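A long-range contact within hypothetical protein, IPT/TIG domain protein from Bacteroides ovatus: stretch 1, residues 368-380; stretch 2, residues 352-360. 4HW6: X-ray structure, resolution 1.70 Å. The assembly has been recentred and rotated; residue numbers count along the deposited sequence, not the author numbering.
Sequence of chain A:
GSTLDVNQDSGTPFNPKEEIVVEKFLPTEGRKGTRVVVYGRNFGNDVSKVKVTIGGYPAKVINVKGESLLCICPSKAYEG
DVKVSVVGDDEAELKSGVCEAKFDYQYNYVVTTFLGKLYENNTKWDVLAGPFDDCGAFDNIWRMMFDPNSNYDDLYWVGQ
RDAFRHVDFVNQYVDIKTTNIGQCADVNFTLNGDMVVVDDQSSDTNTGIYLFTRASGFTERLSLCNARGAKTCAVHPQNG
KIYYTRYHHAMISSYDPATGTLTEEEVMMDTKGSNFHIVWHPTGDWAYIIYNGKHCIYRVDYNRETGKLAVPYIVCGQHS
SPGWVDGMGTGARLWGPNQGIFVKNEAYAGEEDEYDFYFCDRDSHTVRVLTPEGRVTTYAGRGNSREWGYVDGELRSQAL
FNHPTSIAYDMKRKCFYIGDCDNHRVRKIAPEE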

# COMPACT_ATOMS: atom_id res chain seq x y z
N ARG A 368 -0.06 9.83 -5.35
CA ARG A 368 1.09 10.58 -5.84
C ARG A 368 2.33 10.12 -5.09
O ARG A 368 2.21 9.44 -4.07
CB ARG A 368 0.85 12.10 -5.75
CG ARG A 368 -0.39 12.48 -6.55
CD ARG A 368 -0.75 13.95 -6.54
NE ARG A 368 0.10 14.70 -7.46
CZ ARG A 368 0.08 16.03 -7.52
NH1 ARG A 368 -0.77 16.71 -6.77
NH2 ARG A 368 0.87 16.68 -8.35
N VAL A 369 3.50 10.50 -5.61
CA VAL A 369 4.77 10.12 -4.99
C VAL A 369 5.61 11.35 -4.82
O VAL A 369 5.73 12.14 -5.76
CB VAL A 369 5.53 9.10 -5.84
CG1 VAL A 369 6.77 8.62 -5.08
CG2 VAL A 369 4.64 7.93 -6.18
N LEU A 370 6.17 11.50 -3.62
CA LEU A 370 7.18 12.53 -3.33
C LEU A 370 8.51 11.81 -3.16
O LEU A 370 8.66 10.96 -2.28
CB LEU A 370 6.78 13.28 -2.06
CG LEU A 370 7.79 14.32 -1.52
CD1 LEU A 370 8.11 15.40 -2.56
CD2 LEU A 370 7.22 14.93 -0.25
N THR A 371 9.48 12.16 -4.00
CA THR A 371 10.79 11.52 -3.96
C THR A 371 11.72 12.30 -3.06
O THR A 371 11.41 13.44 -2.68
CB THR A 371 11.39 11.40 -5.36
OG1 THR A 371 11.73 12.72 -5.84
CG2 THR A 371 10.38 10.77 -6.31
N PRO A 372 12.85 11.69 -2.69
CA PRO A 372 13.79 12.39 -1.81
C PRO A 372 14.36 13.69 -2.38
O PRO A 372 14.72 14.56 -1.61
CB PRO A 372 14.90 11.37 -1.60
CG PRO A 372 14.20 10.05 -1.72
CD PRO A 372 13.21 10.26 -2.84
N GLU A 373 14.40 13.85 -3.70
CA GLU A 373 14.82 15.14 -4.24
C GLU A 373 13.74 16.22 -4.14
O GLU A 373 13.99 17.39 -4.42
CB GLU A 373 15.31 15.00 -5.69
CG GLU A 373 14.23 14.77 -6.74
CD GLU A 373 14.78 14.79 -8.17
OE1 GLU A 373 15.88 15.33 -8.39
OE2 GLU A 373 14.12 14.25 -9.09
N GLY A 374 12.53 15.84 -3.72
CA GLY A 374 11.42 16.74 -3.70
C GLY A 374 10.53 16.75 -4.93
O GLY A 374 9.67 17.62 -5.07
N ARG A 375 10.65 15.76 -5.80
CA ARG A 375 9.82 15.73 -7.00
C ARG A 375 8.50 15.04 -6.72
O ARG A 375 8.47 14.03 -6.04
CB ARG A 375 10.51 15.03 -8.16
CG ARG A 375 9.68 15.08 -9.45
CD ARG A 375 10.43 14.61 -10.68
NE ARG A 375 11.44 15.57 -11.15
CZ ARG A 375 11.19 16.71 -11.82
NH1 ARG A 375 9.96 17.12 -12.12
NH2 ARG A 375 12.22 17.47 -12.17
N VAL A 376 7.41 15.61 -7.23
CA VAL A 376 6.07 15.06 -7.06
C VAL A 376 5.62 14.53 -8.40
O VAL A 376 5.63 15.28 -9.37
CB VAL A 376 5.05 16.12 -6.60
CG1 VAL A 376 3.66 15.48 -6.51
CG2 VAL A 376 5.48 16.72 -5.26
N THR A 377 5.26 13.25 -8.45
CA THR A 377 4.73 12.64 -9.69
C THR A 377 3.42 11.93 -9.34
O THR A 377 3.19 11.62 -8.18
CB THR A 377 5.72 11.64 -10.29
OG1 THR A 377 5.96 10.61 -9.32
CG2 THR A 377 7.03 12.33 -10.68
N THR A 378 2.55 11.76 -10.32
CA THR A 378 1.29 11.07 -10.09
C THR A 378 1.43 9.57 -10.41
O THR A 378 1.89 9.21 -11.48
CB THR A 378 0.16 11.75 -10.88
OG1 THR A 378 0.02 13.09 -10.36
CG2 THR A 378 -1.18 10.97 -10.70
N TYR A 379 1.13 8.72 -9.45
CA TYR A 379 1.26 7.27 -9.62
C TYR A 379 0.01 6.62 -10.20
O TYR A 379 0.13 5.75 -11.09
CB TYR A 379 1.60 6.66 -8.27
CG TYR A 379 1.82 5.16 -8.21
CD1 TYR A 379 2.84 4.52 -8.95
CD2 TYR A 379 1.06 4.39 -7.36
CE1 TYR A 379 3.05 3.15 -8.83
CE2 TYR A 379 1.26 3.02 -7.25
CZ TYR A 379 2.24 2.40 -7.98
OH TYR A 379 2.40 1.05 -7.83
N ALA A 380 -1.17 7.03 -9.73
CA ALA A 380 -2.43 6.43 -10.17
C ALA A 380 -3.60 7.40 -10.09
O ALA A 380 -3.65 8.25 -9.19
CB ALA A 380 -2.71 5.16 -9.33
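Stretch 2 352-360: EDEYDFYFC

Stretch 2 enters as a loop through Glu352, Asp353 and Glu354, then extends from Tyr355 to Cys360 as a strand that runs antiparallel to strand 368-370. The two axes approach to 4.7 Å, with 144° between their N-to-C directions, so the pairing is antiparallel with a marked twist. Stretch 1 then turns back on itself through a type I beta turn, Thr371 to Gly374, and returns as strand 375-380; the Val369 N to Thr377 O and Thr377 N to Val369 O bonds, 2.8 and 2.9 Å, make 368-370 the middle strand, with stretch 2 and the returning arm on its two sides.

The backbone sets the register. Phe359 faces Arg368 and Phe357 faces Leu370, each as a hydrogen-bonded pair. Phe359 N gives to Arg368 O at 2.9 Å and Arg368 N to Phe359 O at 2.8 Å; Phe357 N gives to Leu370 O at 3.0 Å and Leu370 N to Phe357 O at 2.8 Å. Between them lies the non-hydrogen-bonded pair Val369 and Tyr358, whose CA atoms are 4.5 Å apart. Here CA-H groups meet carbonyls instead: Val369 CA is 3.3 Å from Phe357 O, and Tyr358 CA is 3.3 Å from Arg368 O.

Strand alternation sorts the side chains onto two faces. Val369 and Tyr358 share one. With chi1 in m, Tyr358 lays its ring across its neighbour, and Val369 CG2 sits over the ring face, 3.3 Å from Tyr358 CE2. The same ring presents its edge to the face of Tyr379: Tyr358 CE2 lies 3.8 Å from Tyr379 CD2, with the planes at 82°. One aromatic thus covers its cross-strand partner and also reaches the returning strand.

Arg368, Phe359, Leu370 and Phe357 occupy the other face. Phe359, in chi1 p, brings its ring under the aliphatic base of Arg368, with Arg368 CB over the ring face and 3.6 Å from Phe359 CZ, while the rest of the arginine leads away. The ring edge meets its neighbours more loosely, Leu370 CB at 4.2 Å from Phe359 CE1 and Val376 CG1 at 4.4 Å from Phe359 CZ. Leu370 CB also lies 4.2 Å from Phe357 CB.

Beyond the ladder, packing replaces pairing. Pro372, at the second position of the turn, rests its CG 3.3 Å from Tyr355 O and 3.6 Å from Asp353 OD2. Asp353 OD1 accepts from Tyr355 N at 3.0 Å, bracing the loop just as the strand begins.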

# COMPACT_ATOMS: atom_id res chain seq x y z
N GLU A 352 21.34 7.80 0.85
CA GLU A 352 20.99 8.24 2.21
C GLU A 352 19.51 8.03 2.48
O GLU A 352 19.11 7.67 3.59
CB GLU A 352 21.34 9.71 2.44
CG GLU A 352 22.73 9.91 3.05
CD GLU A 352 22.96 11.33 3.53
OE1 GLU A 352 21.97 12.00 3.93
OE2 GLU A 352 24.13 11.76 3.53
N ASP A 353 18.69 8.25 1.45
CA ASP A 353 17.26 7.99 1.57
C ASP A 353 16.84 6.88 0.61
O ASP A 353 16.87 7.05 -0.60
CB ASP A 353 16.44 9.25 1.29
CG ASP A 353 15.01 9.14 1.78
OD1 ASP A 353 14.50 8.02 2.03
OD2 ASP A 353 14.35 10.19 1.92
N GLU A 354 16.43 5.74 1.16
CA GLU A 354 16.07 4.59 0.36
C GLU A 354 14.59 4.50 0.08
O GLU A 354 14.15 3.50 -0.51
CB GLU A 354 16.58 3.31 1.04
CG GLU A 354 18.09 3.16 0.95
CD GLU A 354 18.61 1.85 1.55
OE1 GLU A 354 18.10 1.46 2.63
OE2 GLU A 354 19.52 1.25 0.95
N TYR A 355 13.82 5.53 0.43
CA TYR A 355 12.34 5.49 0.40
C TYR A 355 11.71 6.55 -0.48
O TYR A 355 12.18 7.68 -0.52
CB TYR A 355 11.74 5.66 1.81
CG TYR A 355 12.09 4.52 2.72
CD1 TYR A 355 13.28 4.52 3.41
CD2 TYR A 355 11.24 3.43 2.85
CE1 TYR A 355 13.64 3.46 4.23
CE2 TYR A 355 11.59 2.35 3.65
CZ TYR A 355 12.78 2.39 4.35
OH TYR A 355 13.17 1.34 5.16
N ASP A 356 10.64 6.17 -1.18
CA ASP A 356 9.71 7.12 -1.74
C ASP A 356 8.54 7.29 -0.76
O ASP A 356 8.28 6.42 0.06
CB ASP A 356 9.17 6.62 -3.08
CG ASP A 356 10.08 6.93 -4.26
OD1 ASP A 356 10.79 7.95 -4.25
OD2 ASP A 356 10.07 6.14 -5.24
N PHE A 357 7.85 8.42 -0.86
CA PHE A 357 6.70 8.74 -0.02
C PHE A 357 5.45 8.75 -0.91
O PHE A 357 5.25 9.67 -1.72
CB PHE A 357 6.91 10.09 0.67
CG PHE A 357 5.88 10.41 1.73
CD1 PHE A 357 5.83 9.65 2.91
CD2 PHE A 357 5.01 11.48 1.58
CE1 PHE A 357 4.90 9.96 3.91
CE2 PHE A 357 4.10 11.79 2.57
CZ PHE A 357 4.06 11.03 3.73
N TYR A 358 4.61 7.72 -0.77
CA TYR A 358 3.35 7.62 -1.52
C TYR A 358 2.23 8.18 -0.70
O TYR A 358 2.07 7.84 0.47
CB TYR A 358 3.02 6.16 -1.85
CG TYR A 358 3.90 5.57 -2.91
CD1 TYR A 358 5.23 5.20 -2.64
CD2 TYR A 358 3.40 5.32 -4.18
CE1 TYR A 358 6.02 4.65 -3.63
CE2 TYR A 358 4.19 4.81 -5.18
CZ TYR A 358 5.49 4.47 -4.91
OH TYR A 358 6.20 3.94 -5.93
N PHE A 359 1.44 9.06 -1.30
CA PHE A 359 0.33 9.66 -0.60
C PHE A 359 -0.91 9.80 -1.43
O PHE A 359 -0.87 9.90 -2.67
CB PHE A 359 0.72 11.02 0.02
CG PHE A 359 1.08 12.09 -0.98
CD1 PHE A 359 2.34 12.16 -1.55
CD2 PHE A 359 0.15 13.05 -1.35
CE1 PHE A 359 2.65 13.15 -2.48
CE2 PHE A 359 0.47 14.04 -2.26
CZ PHE A 359 1.71 14.09 -2.83
N CYS A 360 -2.05 9.80 -0.73
CA CYS A 360 -3.33 10.03 -1.38
C CYS A 360 -3.61 11.54 -1.45
O CYS A 360 -3.54 12.23 -0.44
CB CYS A 360 -4.43 9.34 -0.59
SG CYS A 360 -4.32 7.56 -0.81